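Local coordinates for flavodoxin (Streptococcus pneumoniae, PDB 5LJI), which binds flavin mononucleotide and probably serves as a low-potential electron donor to redox enzymes, at residues A[3-8]-A[32-37]; A[41-46]-A[69-74]; A[101-106]-A[120-125]. All coordinates share one frame; numbering follows the deposited sequence.

Contact 1. Residues A[3-8]-A[32-37]; sequences LAKIVF and DVDVDE. With CA (calcium ion), chain D.
One face of the Phe8 ring lies against Glu37, whose CA sits 4.1 Å from the ring centroid, 23° off the ring normal, a CH-pi contact offset toward the rim. Val35 CG1 approaches the same ring obliquely, 3.8 Å from Phe8 CD1. The ring reaches across to the partner strand because chi1 (77°) sets CG between the backbone N and the carbonyl carbon. The Glu37 carboxylate stands almost perpendicular to the ring plane. Ile6 and Val33 pack on the same side of the sheet, with Ile6 CD1 4.0 Å from Val33 CG2. Between the strands runs a regular parallel ladder: the backbone N-H of Ala4, Ile6 and Phe8 goes to the carbonyl O of Asp32, Asp34 and Asp36, and that of Asp34 and Asp36 to the O of Ala4 and Ile6. On the face of Leu3, Lys5 and Val7, Asp34 and Asp36 both chelate a calcium ion in bidentate fashion. The shared cation explains why Asp34 OD2 and Asp36 OD2 can lie 2.8 Å apart. A water hydrogen-bonded to Ile6 O and to Asp36 OD2 (2.8 Å) links a metal ligand to the neighbouring strand. The ladder closes the first beta-alpha-beta unit of the flavodoxin fold: helix 14-28 packs on Ile6, Val33 and Val35 through Ala23, and strand 51-57 flanks strand 3-8 on its other edge, leaving 32-37 outermost in the sheet.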
loop_
_atom_site.group_PDB
_atom_site.type_symbol
_atom_site.label_atom_id
_atom_site.label_comp_id
_atom_site.label_asym_id
_atom_site.label_seq_id
_atom_site.Cartn_x
_atom_site.Cartn_y
_atom_site.Cartn_z
ATOM N N LEU A 3 6.276 13.281 4.842
ATOM C CA LEU A 3 6.384 12.679 3.521
ATOM C C LEU A 3 5.853 11.257 3.581
ATOM O O LEU A 3 6.289 10.466 4.420
ATOM C CB LEU A 3 7.857 12.624 3.052
ATOM C CG LEU A 3 8.150 11.950 1.676
ATOM C CD1 LEU A 3 7.441 12.565 0.478
ATOM C CD2 LEU A 3 9.637 11.999 1.445
ATOM N N ALA A 4 4.915 10.955 2.698
ATOM C CA ALA A 4 4.424 9.581 2.501
ATOM C C ALA A 4 4.917 9.072 1.149
ATOM O O ALA A 4 4.899 9.802 0.165
ATOM C CB ALA A 4 2.919 9.519 2.564
ATOM N N LYS A 5 5.444 7.853 1.157
ATOM C CA LYS A 5 5.788 7.133 -0.053
ATOM C C LYS A 5 4.815 5.972 -0.249
ATOM O O LYS A 5 4.524 5.238 0.677
ATOM C CB LYS A 5 7.236 6.648 0.046
ATOM C CG LYS A 5 8.219 7.828 -0.120
ATOM C CD LYS A 5 9.653 7.428 0.257
ATOM C CE LYS A 5 10.657 8.502 -0.153
ATOM N NZ LYS A 5 11.002 8.250 -1.589
ATOM N N ILE A 6 4.281 5.914 -1.455
ATOM C CA ILE A 6 3.377 4.944 -1.921
ATOM C C ILE A 6 4.038 4.246 -3.095
ATOM O O ILE A 6 4.436 4.866 -4.082
ATOM C CB ILE A 6 2.065 5.577 -2.438
ATOM C CG1 ILE A 6 1.375 6.342 -1.286
ATOM C CG2 ILE A 6 1.157 4.532 -3.084
ATOM C CD1 ILE A 6 0.243 7.219 -1.713
ATOM N N VAL A 7 4.090 2.934 -2.986
ATOM C CA VAL A 7 4.558 2.053 -4.023
ATOM C C VAL A 7 3.472 1.073 -4.473
ATOM O O VAL A 7 2.879 0.385 -3.655
ATOM C CB VAL A 7 5.833 1.293 -3.528
ATOM C CG1 VAL A 7 6.309 0.356 -4.630
ATOM C CG2 VAL A 7 6.975 2.249 -3.145
ATOM N N PHE A 8 3.191 1.014 -5.784
ATOM C CA PHE A 8 2.116 0.216 -6.332
ATOM C C PHE A 8 2.553 -0.760 -7.478
ATOM O O PHE A 8 3.521 -0.521 -8.189
ATOM C CB PHE A 8 0.987 1.107 -6.815
ATOM C CG PHE A 8 1.246 1.782 -8.141
ATOM C CD1 PHE A 8 1.960 2.991 -8.202
ATOM C CD2 PHE A 8 0.839 1.189 -9.350
ATOM C CE1 PHE A 8 2.280 3.573 -9.433
ATOM C CE2 PHE A 8 1.109 1.801 -10.605
ATOM C CZ PHE A 8 1.837 3.002 -10.637
ATOM N N ASP A 32 3.611 15.945 1.810
ATOM C CA ASP A 32 4.373 15.597 0.607
ATOM C C ASP A 32 4.039 14.150 0.300
ATOM O O ASP A 32 4.044 13.351 1.216
ATOM C CB ASP A 32 5.863 15.590 0.892
ATOM C CG ASP A 32 6.591 16.768 0.334
ATOM O OD1 ASP A 32 6.125 17.946 0.528
ATOM O OD2 ASP A 32 7.680 16.466 -0.241
ATOM N N VAL A 33 3.780 13.815 -0.960
ATOM C CA VAL A 33 3.663 12.438 -1.322
ATOM C C VAL A 33 4.394 12.101 -2.630
ATOM O O VAL A 33 4.349 12.859 -3.604
ATOM C CB VAL A 33 2.177 11.885 -1.203
ATOM C CG1 VAL A 33 1.141 12.944 -0.992
ATOM C CG2 VAL A 33 1.797 10.906 -2.303
ATOM N N ASP A 34 5.066 10.958 -2.616
ATOM C CA ASP A 34 5.698 10.345 -3.803
ATOM C C ASP A 34 4.933 9.017 -4.118
ATOM O O ASP A 34 4.614 8.255 -3.206
ATOM C CB ASP A 34 7.221 10.039 -3.552
ATOM C CG ASP A 34 8.073 9.840 -4.918
ATOM O OD1 ASP A 34 7.557 10.334 -6.007
ATOM O OD2 ASP A 34 9.261 9.184 -4.878
ATOM N N VAL A 35 4.602 8.828 -5.392
ATOM C CA VAL A 35 3.949 7.643 -5.920
ATOM C C VAL A 35 4.846 7.012 -7.008
ATOM O O VAL A 35 5.142 7.639 -7.997
ATOM C CB VAL A 35 2.620 7.966 -6.614
ATOM C CG1 VAL A 35 1.994 6.690 -7.153
ATOM C CG2 VAL A 35 1.662 8.736 -5.702
ATOM N N ASP A 36 5.170 5.740 -6.853
ATOM C CA ASP A 36 6.027 5.007 -7.799
ATOM C C ASP A 36 5.528 3.605 -8.065
ATOM O O ASP A 36 5.008 2.903 -7.168
ATOM C CB ASP A 36 7.485 4.919 -7.271
ATOM C CG ASP A 36 8.181 6.281 -7.241
ATOM O OD1 ASP A 36 8.682 6.732 -8.304
ATOM O OD2 ASP A 36 8.246 6.915 -6.145
ATOM N N GLU A 37 5.728 3.199 -9.301
ATOM C CA GLU A 37 5.570 1.817 -9.735
ATOM C C GLU A 37 6.705 0.973 -9.074
ATOM O O GLU A 37 7.836 1.437 -9.039
ATOM C CB GLU A 37 5.613 1.832 -11.256
ATOM C CG GLU A 37 6.218 0.580 -11.887
ATOM C CD GLU A 37 5.330 -0.621 -11.706
ATOM O OE1 GLU A 37 4.114 -0.346 -11.594
ATOM O OE2 GLU A 37 5.820 -1.792 -11.716
HETATM CA CA CA D . 9.304 8.907 -7.121
HETATM O O HOH W 1 7.165 6.133 -3.730
#

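Contact 2. Residues A[41-46]-A[69-74]; sequences VDASDF and MDFYED
Ala43 CB rests over one face of the Phe71 ring, 4.0 Å from the centroid and 18° off the normal, a CH-pi contact displaced toward the rim, with Ala43 CA 3.4 Å from Phe71 CE2. At the edge of the same ring, near its plane, comes Phe46 CE2, 3.7 Å from Phe71 CZ; the two ring planes are turned 83° to each other. Val41 lies alongside Phe71 and touches CE2 through its CG1. With CG anti to the backbone N (chi1 -176°), Phe71 extends from helix 69-75 into this group. The 3-10 turn that presents Ala43 and Phe46 is held by backbone bonds from Asp45 N to Asp42 O and from Phe46 N to Ala43 O. Farther out, Phe71 and Val41 pack on Val7 of strand 3-8, and Phe71 meets Val54 of strand 51-57. Beside the apolar patch, one water accepts from Ala43 N (2.9 Å) and donates to Asp74 OD2 (2.8 Å). Asp74 OD2 is 3.8 Å from Asp42 OD1, with the carboxylate planes nearly parallel. The loop and helix thus meet through dispersion and a water bridge, without a direct hydrogen bond, and the two like charges would probably be unfavourable unless screened by solvent.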
loop_
_atom_site.group_PDB
_atom_site.type_symbol
_atom_site.label_atom_id
_atom_site.label_comp_id
_atom_site.label_asym_id
_atom_site.label_seq_id
_atom_site.Cartn_x
_atom_site.Cartn_y
_atom_site.Cartn_z
ATOM N N VAL A 41 11.801 1.585 -8.266
ATOM C CA VAL A 41 12.126 2.181 -6.987
ATOM C C VAL A 41 12.657 1.084 -6.045
ATOM O O VAL A 41 12.298 -0.043 -6.197
ATOM C CB VAL A 41 10.814 2.852 -6.474
ATOM C CG1 VAL A 41 10.304 2.265 -5.160
ATOM C CG2 VAL A 41 10.918 4.379 -6.453
ATOM N N ASP A 42 13.544 1.414 -5.113
ATOM C CA ASP A 42 13.941 0.478 -4.102
ATOM C C ASP A 42 13.119 0.547 -2.829
ATOM O O ASP A 42 12.804 1.599 -2.346
ATOM C CB ASP A 42 15.384 0.694 -3.765
ATOM C CG ASP A 42 16.252 -0.223 -4.522
ATOM O OD1 ASP A 42 16.355 -1.394 -4.072
ATOM O OD2 ASP A 42 16.770 0.208 -5.572
ATOM N N ALA A 43 12.815 -0.596 -2.253
ATOM C CA ALA A 43 12.126 -0.611 -0.958
ATOM C C ALA A 43 12.777 0.265 0.053
ATOM O O ALA A 43 12.091 0.911 0.817
ATOM C CB ALA A 43 11.989 -2.024 -0.405
ATOM N N SER A 44 14.110 0.328 0.023
ATOM C CA SER A 44 14.892 1.172 0.933
ATOM C C SER A 44 14.623 2.691 0.805
ATOM O O SER A 44 14.973 3.460 1.706
ATOM C CB SER A 44 16.401 0.865 0.789
ATOM O OG SER A 44 16.962 1.566 -0.294
ATOM N N ASP A 45 13.976 3.139 -0.277
ATOM C CA ASP A 45 13.529 4.552 -0.328
ATOM C C ASP A 45 12.561 4.857 0.833
ATOM O O ASP A 45 12.447 6.007 1.278
ATOM C CB ASP A 45 12.923 4.907 -1.707
ATOM C CG ASP A 45 13.967 4.751 -2.887
ATOM O OD1 ASP A 45 15.129 4.466 -2.611
ATOM O OD2 ASP A 45 13.620 4.847 -4.089
ATOM N N PHE A 46 11.881 3.838 1.350
ATOM C CA PHE A 46 11.060 4.041 2.540
ATOM C C PHE A 46 11.775 4.574 3.779
ATOM O O PHE A 46 11.120 5.115 4.701
ATOM C CB PHE A 46 10.393 2.721 2.937
ATOM C CG PHE A 46 9.211 2.343 2.091
ATOM C CD1 PHE A 46 8.386 3.316 1.520
ATOM C CD2 PHE A 46 8.845 1.033 1.981
ATOM C CE1 PHE A 46 7.282 2.950 0.798
ATOM C CE2 PHE A 46 7.704 0.657 1.280
ATOM C CZ PHE A 46 6.915 1.629 0.692
HETATM N N MSE A 69 7.773 -8.950 -6.516
HETATM C CA MSE A 69 8.523 -9.977 -5.764
HETATM C C MSE A 69 9.804 -9.470 -5.217
HETATM O O MSE A 69 10.104 -9.678 -4.044
HETATM C CB MSE A 69 8.821 -11.218 -6.640
HETATM C CG MSE A 69 9.204 -12.508 -5.867
HETATM SE SE MSE A 69 9.787 -14.003 -7.078
HETATM C CE MSE A 69 7.939 -14.178 -7.765
ATOM N N ASP A 70 10.589 -8.822 -6.071
ATOM C CA ASP A 70 11.820 -8.237 -5.662
ATOM C C ASP A 70 11.605 -7.246 -4.532
ATOM O O ASP A 70 12.373 -7.201 -3.560
ATOM C CB ASP A 70 12.407 -7.491 -6.843
ATOM C CG ASP A 70 13.795 -7.893 -7.095
ATOM O OD1 ASP A 70 14.654 -7.514 -6.227
ATOM O OD2 ASP A 70 13.973 -8.669 -8.109
ATOM N N PHE A 71 10.592 -6.405 -4.718
ATOM C CA PHE A 71 10.357 -5.301 -3.802
ATOM C C PHE A 71 9.984 -5.874 -2.427
ATOM O O PHE A 71 10.503 -5.415 -1.411
ATOM C CB PHE A 71 9.255 -4.387 -4.362
ATOM C CG PHE A 71 9.001 -3.184 -3.540
ATOM C CD1 PHE A 71 8.091 -3.229 -2.509
ATOM C CD2 PHE A 71 9.698 -2.007 -3.778
ATOM C CE1 PHE A 71 7.845 -2.100 -1.728
ATOM C CE2 PHE A 71 9.475 -0.891 -3.010
ATOM C CZ PHE A 71 8.540 -0.926 -1.969
ATOM N N TYR A 72 9.127 -6.906 -2.442
ATOM C CA TYR A 72 8.658 -7.588 -1.214
ATOM C C TYR A 72 9.835 -8.131 -0.425
ATOM O O TYR A 72 9.960 -7.900 0.797
ATOM C CB TYR A 72 7.739 -8.714 -1.583
ATOM C CG TYR A 72 7.094 -9.539 -0.475
ATOM C CD1 TYR A 72 5.871 -9.145 0.062
ATOM C CD2 TYR A 72 7.619 -10.763 -0.065
ATOM C CE1 TYR A 72 5.211 -9.884 1.014
ATOM C CE2 TYR A 72 6.958 -11.520 0.905
ATOM C CZ TYR A 72 5.724 -11.063 1.435
ATOM O OH TYR A 72 4.975 -11.762 2.398
ATOM N N GLU A 73 10.735 -8.767 -1.163
ATOM C CA GLU A 73 11.886 -9.427 -0.544
ATOM C C GLU A 73 12.794 -8.392 0.036
ATOM O O GLU A 73 13.222 -8.538 1.154
ATOM C CB GLU A 73 12.639 -10.259 -1.559
ATOM C CG GLU A 73 11.918 -11.509 -1.986
ATOM C CD GLU A 73 12.864 -12.353 -2.884
ATOM O OE1 GLU A 73 13.412 -11.823 -3.903
ATOM O OE2 GLU A 73 13.116 -13.523 -2.559
ATOM N N ASP A 74 13.019 -7.282 -0.695
ATOM C CA ASP A 74 13.838 -6.221 -0.176
ATOM C C ASP A 74 13.157 -5.520 1.023
ATOM O O ASP A 74 13.814 -5.160 1.970
ATOM C CB ASP A 74 14.113 -5.193 -1.248
ATOM C CG ASP A 74 14.930 -5.737 -2.437
ATOM O OD1 ASP A 74 15.366 -6.913 -2.491
ATOM O OD2 ASP A 74 15.114 -4.939 -3.359
HETATM O O HOH W 2 13.237 -2.990 -3.892
#

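Contact 3. Residues A[101-106]-A[120-125]. With FMN (flavin mononucleotide), chain C.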
loop_
_atom_site.group_PDB
_atom_site.type_symbol
_atom_site.label_atom_id
_atom_site.label_comp_id
_atom_site.label_asym_id
_atom_site.label_seq_id
_atom_site.Cartn_x
_atom_site.Cartn_y
_atom_site.Cartn_z
ATOM N N ALA A 101 -2.532 -10.625 -1.071
ATOM C CA ALA A 101 -1.206 -9.932 -1.128
ATOM C C ALA A 101 -1.203 -8.782 -0.141
ATOM O O ALA A 101 -0.159 -8.439 0.413
ATOM C CB ALA A 101 -0.772 -9.492 -2.542
ATOM N N VAL A 102 -2.372 -8.202 0.111
ATOM C CA VAL A 102 -2.488 -7.159 1.157
ATOM C C VAL A 102 -2.077 -7.698 2.558
ATOM O O VAL A 102 -1.269 -7.090 3.255
ATOM C CB VAL A 102 -3.916 -6.550 1.214
ATOM C CG1 VAL A 102 -4.060 -5.706 2.471
ATOM C CG2 VAL A 102 -4.194 -5.693 -0.031
ATOM N N ASP A 103 -2.668 -8.819 2.974
ATOM C CA ASP A 103 -2.253 -9.487 4.210
ATOM C C ASP A 103 -0.769 -9.890 4.216
ATOM O O ASP A 103 -0.075 -9.803 5.249
ATOM C CB ASP A 103 -3.059 -10.771 4.411
ATOM C CG ASP A 103 -4.530 -10.521 4.615
ATOM O OD1 ASP A 103 -4.991 -9.397 4.935
ATOM O OD2 ASP A 103 -5.260 -11.493 4.421
ATOM N N ASP A 104 -0.261 -10.344 3.085
ATOM C CA ASP A 104 1.151 -10.666 3.022
ATOM C C ASP A 104 1.992 -9.438 3.302
ATOM O O ASP A 104 2.939 -9.487 4.108
ATOM C CB ASP A 104 1.532 -11.261 1.677
ATOM C CG ASP A 104 0.770 -12.531 1.368
ATOM O OD1 ASP A 104 0.363 -13.207 2.314
ATOM O OD2 ASP A 104 0.565 -12.885 0.180
ATOM N N PHE A 105 1.698 -8.322 2.635
ATOM C CA PHE A 105 2.515 -7.101 2.846
ATOM C C PHE A 105 2.367 -6.578 4.269
ATOM O O PHE A 105 3.271 -5.952 4.823
ATOM C CB PHE A 105 2.179 -5.970 1.839
ATOM C CG PHE A 105 3.056 -5.980 0.625
ATOM C CD1 PHE A 105 4.354 -5.442 0.678
ATOM C CD2 PHE A 105 2.628 -6.525 -0.532
ATOM C CE1 PHE A 105 5.211 -5.480 -0.418
ATOM C CE2 PHE A 105 3.480 -6.566 -1.663
ATOM C CZ PHE A 105 4.776 -6.065 -1.599
ATOM N N ASP A 106 1.201 -6.788 4.824
ATOM C CA ASP A 106 0.891 -6.335 6.171
ATOM C C ASP A 106 1.856 -7.012 7.161
ATOM O O ASP A 106 2.505 -6.351 7.961
ATOM C CB ASP A 106 -0.555 -6.727 6.450
ATOM C CG ASP A 106 -1.129 -6.055 7.641
ATOM O OD1 ASP A 106 -0.410 -5.826 8.648
ATOM O OD2 ASP A 106 -2.332 -5.761 7.567
ATOM N N CYS A 120 -6.008 -2.042 6.997
ATOM C CA CYS A 120 -5.747 -2.199 5.572
ATOM C C CYS A 120 -7.055 -2.207 4.794
ATOM O O CYS A 120 -8.044 -2.658 5.288
ATOM C CB CYS A 120 -4.943 -3.469 5.306
ATOM S SG CYS A 120 -5.867 -4.944 5.644
ATOM N N VAL A 121 -7.055 -1.653 3.590
ATOM C CA VAL A 121 -8.275 -1.687 2.770
ATOM C C VAL A 121 -8.122 -2.556 1.517
ATOM O O VAL A 121 -7.229 -2.380 0.695
ATOM C CB VAL A 121 -8.964 -0.300 2.494
ATOM C CG1 VAL A 121 -8.266 0.870 3.152
ATOM C CG2 VAL A 121 -9.325 -0.069 1.032
ATOM N N LYS A 122 -9.039 -3.508 1.412
ATOM C CA LYS A 122 -9.094 -4.467 0.341
ATOM C C LYS A 122 -10.208 -4.041 -0.555
ATOM O O LYS A 122 -11.326 -3.740 -0.075
ATOM C CB LYS A 122 -9.370 -5.848 0.940
ATOM C CG LYS A 122 -8.327 -6.243 1.975
ATOM C CD LYS A 122 -8.512 -7.697 2.465
ATOM C CE LYS A 122 -7.353 -8.068 3.384
ATOM N NZ LYS A 122 -7.386 -9.507 3.780
ATOM N N VAL A 123 -9.923 -3.969 -1.860
ATOM C CA VAL A 123 -10.941 -3.550 -2.803
ATOM C C VAL A 123 -11.223 -4.656 -3.804
ATOM O O VAL A 123 -10.311 -5.331 -4.345
ATOM C CB VAL A 123 -10.552 -2.234 -3.552
ATOM C CG1 VAL A 123 -11.610 -1.877 -4.584
ATOM C CG2 VAL A 123 -10.346 -1.100 -2.559
ATOM N N ASP A 124 -12.517 -4.823 -4.055
ATOM C CA ASP A 124 -13.002 -5.841 -4.954
ATOM C C ASP A 124 -12.951 -5.193 -6.343
ATOM O O ASP A 124 -13.724 -4.351 -6.625
ATOM C CB ASP A 124 -14.455 -6.204 -4.589
ATOM C CG ASP A 124 -14.978 -7.444 -5.339
ATOM O OD1 ASP A 124 -14.193 -8.189 -5.967
ATOM O OD2 ASP A 124 -16.212 -7.658 -5.271
ATOM N N LEU A 125 -12.037 -5.666 -7.177
ATOM C CA LEU A 125 -11.864 -5.157 -8.537
ATOM C C LEU A 125 -11.713 -3.630 -8.578
ATOM O O LEU A 125 -10.782 -3.088 -7.941
ATOM C CB LEU A 125 -12.948 -5.710 -9.479
ATOM C CG LEU A 125 -12.789 -7.232 -9.643
ATOM C CD1 LEU A 125 -14.061 -7.836 -10.230
ATOM C CD2 LEU A 125 -11.620 -7.602 -10.525
HETATM N N1 FMN C . -7.852 -11.599 -6.685
HETATM C C2 FMN C . -7.786 -11.983 -5.415
HETATM O O2 FMN C . -8.314 -11.293 -4.493
HETATM N N3 FMN C . -7.180 -13.136 -5.118
HETATM C C4 FMN C . -6.640 -13.982 -6.020
HETATM O O4 FMN C . -6.163 -15.093 -5.703
HETATM C C4A FMN C . -6.659 -13.612 -7.421
HETATM N N5 FMN C . -6.138 -14.380 -8.388
HETATM C C5A FMN C . -6.221 -13.967 -9.652
HETATM C C6 FMN C . -5.682 -14.734 -10.644
HETATM C C7 FMN C . -5.748 -14.297 -11.966
HETATM C C7M FMN C . -5.179 -15.146 -13.072
HETATM C C8 FMN C . -6.392 -13.005 -12.307
HETATM C C8M FMN C . -6.485 -12.519 -13.741
HETATM C C9 FMN C . -6.941 -12.233 -11.314
HETATM C C9A FMN C . -6.850 -12.651 -9.995
HETATM N N10 FMN C . -7.366 -11.877 -8.999
HETATM C C10 FMN C . -7.319 -12.328 -7.687
HETATM C "C1'" FMN C . -8.044 -10.592 -9.234
HETATM C "C2'" FMN C . -7.083 -9.424 -9.570
HETATM O "O2'" FMN C . -6.161 -9.177 -8.499
HETATM C "C3'" FMN C . -7.987 -8.224 -9.881
HETATM O "O3'" FMN C . -8.348 -8.484 -11.250
HETATM C "C4'" FMN C . -7.307 -6.863 -9.734
HETATM O "O4'" FMN C . -8.314 -5.902 -9.942
HETATM C "C5'" FMN C . -6.151 -6.644 -10.688
HETATM O "O5'" FMN C . -5.432 -5.435 -10.347
HETATM P P FMN C . -4.858 -4.428 -11.453
HETATM O O1P FMN C . -6.065 -3.952 -12.246
HETATM O O2P FMN C . -3.843 -5.124 -12.340
HETATM O O3P FMN C . -4.267 -3.242 -10.597
#
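The beta-alpha-beta unit of strand 84-91, helix 100-111 and strand 115-124 brings Lys122 across to Asp103 in a salt bridge. Lys122 NZ is 2.7 Å from Asp103 OD1, meeting it on the syn side but 28° out of the carboxylate plane; a weak bond runs from the same NZ to Asp103 OD2 (3.0 Å). The lysine chain is extended beyond CG and crosses the aspartate side chain at about a right angle. One residue earlier on the helix, Val102 CG1 packs 3.7 Å from Cys120 CB, and its position beside the carbonyl carbon (chi1 168°) turns it to the strand. In the five-stranded parallel sheet of the flavodoxin fold, strand 115-124 is the outermost strand on its side, with helix 100-111 covering one face and helix 129-144 the other, where Val121 packs on Leu135 and Phe138. Asp106, one turn along from Val102, is salt-bridged through OD2 to Lys116, while its OD1 bonds to Tyr85 OH. Beyond the strand, Leu125 belongs to the flavin mononucleotide pocket: its CD2 lies 3.5 Å from O3' of the cofactor's ribityl chain, and its carbonyl accepts a hydrogen bond from Ser90 OG.

How the contacts relate
From the N terminus, strand 3-8 leads through helix 14-28 to strand 32-37, and contact 1 closes that first crossover. Contact 2 opens at 41-46; the chain then passes along strand 51-57 before helix 69-75 closes it. Contact 3 closes the later crossover from helix 100-111 to strand 115-124. The three lie in series, none enclosing or crossing another. Contact 1 and contact 3 tie elements at opposite edges of the same sheet, their centres about 17 Å apart. Contact 2 touches both: Asp36 CG lies 3.4 Å from Val41 CG2, and the Tyr72 ring meets Phe105 edge-to-face.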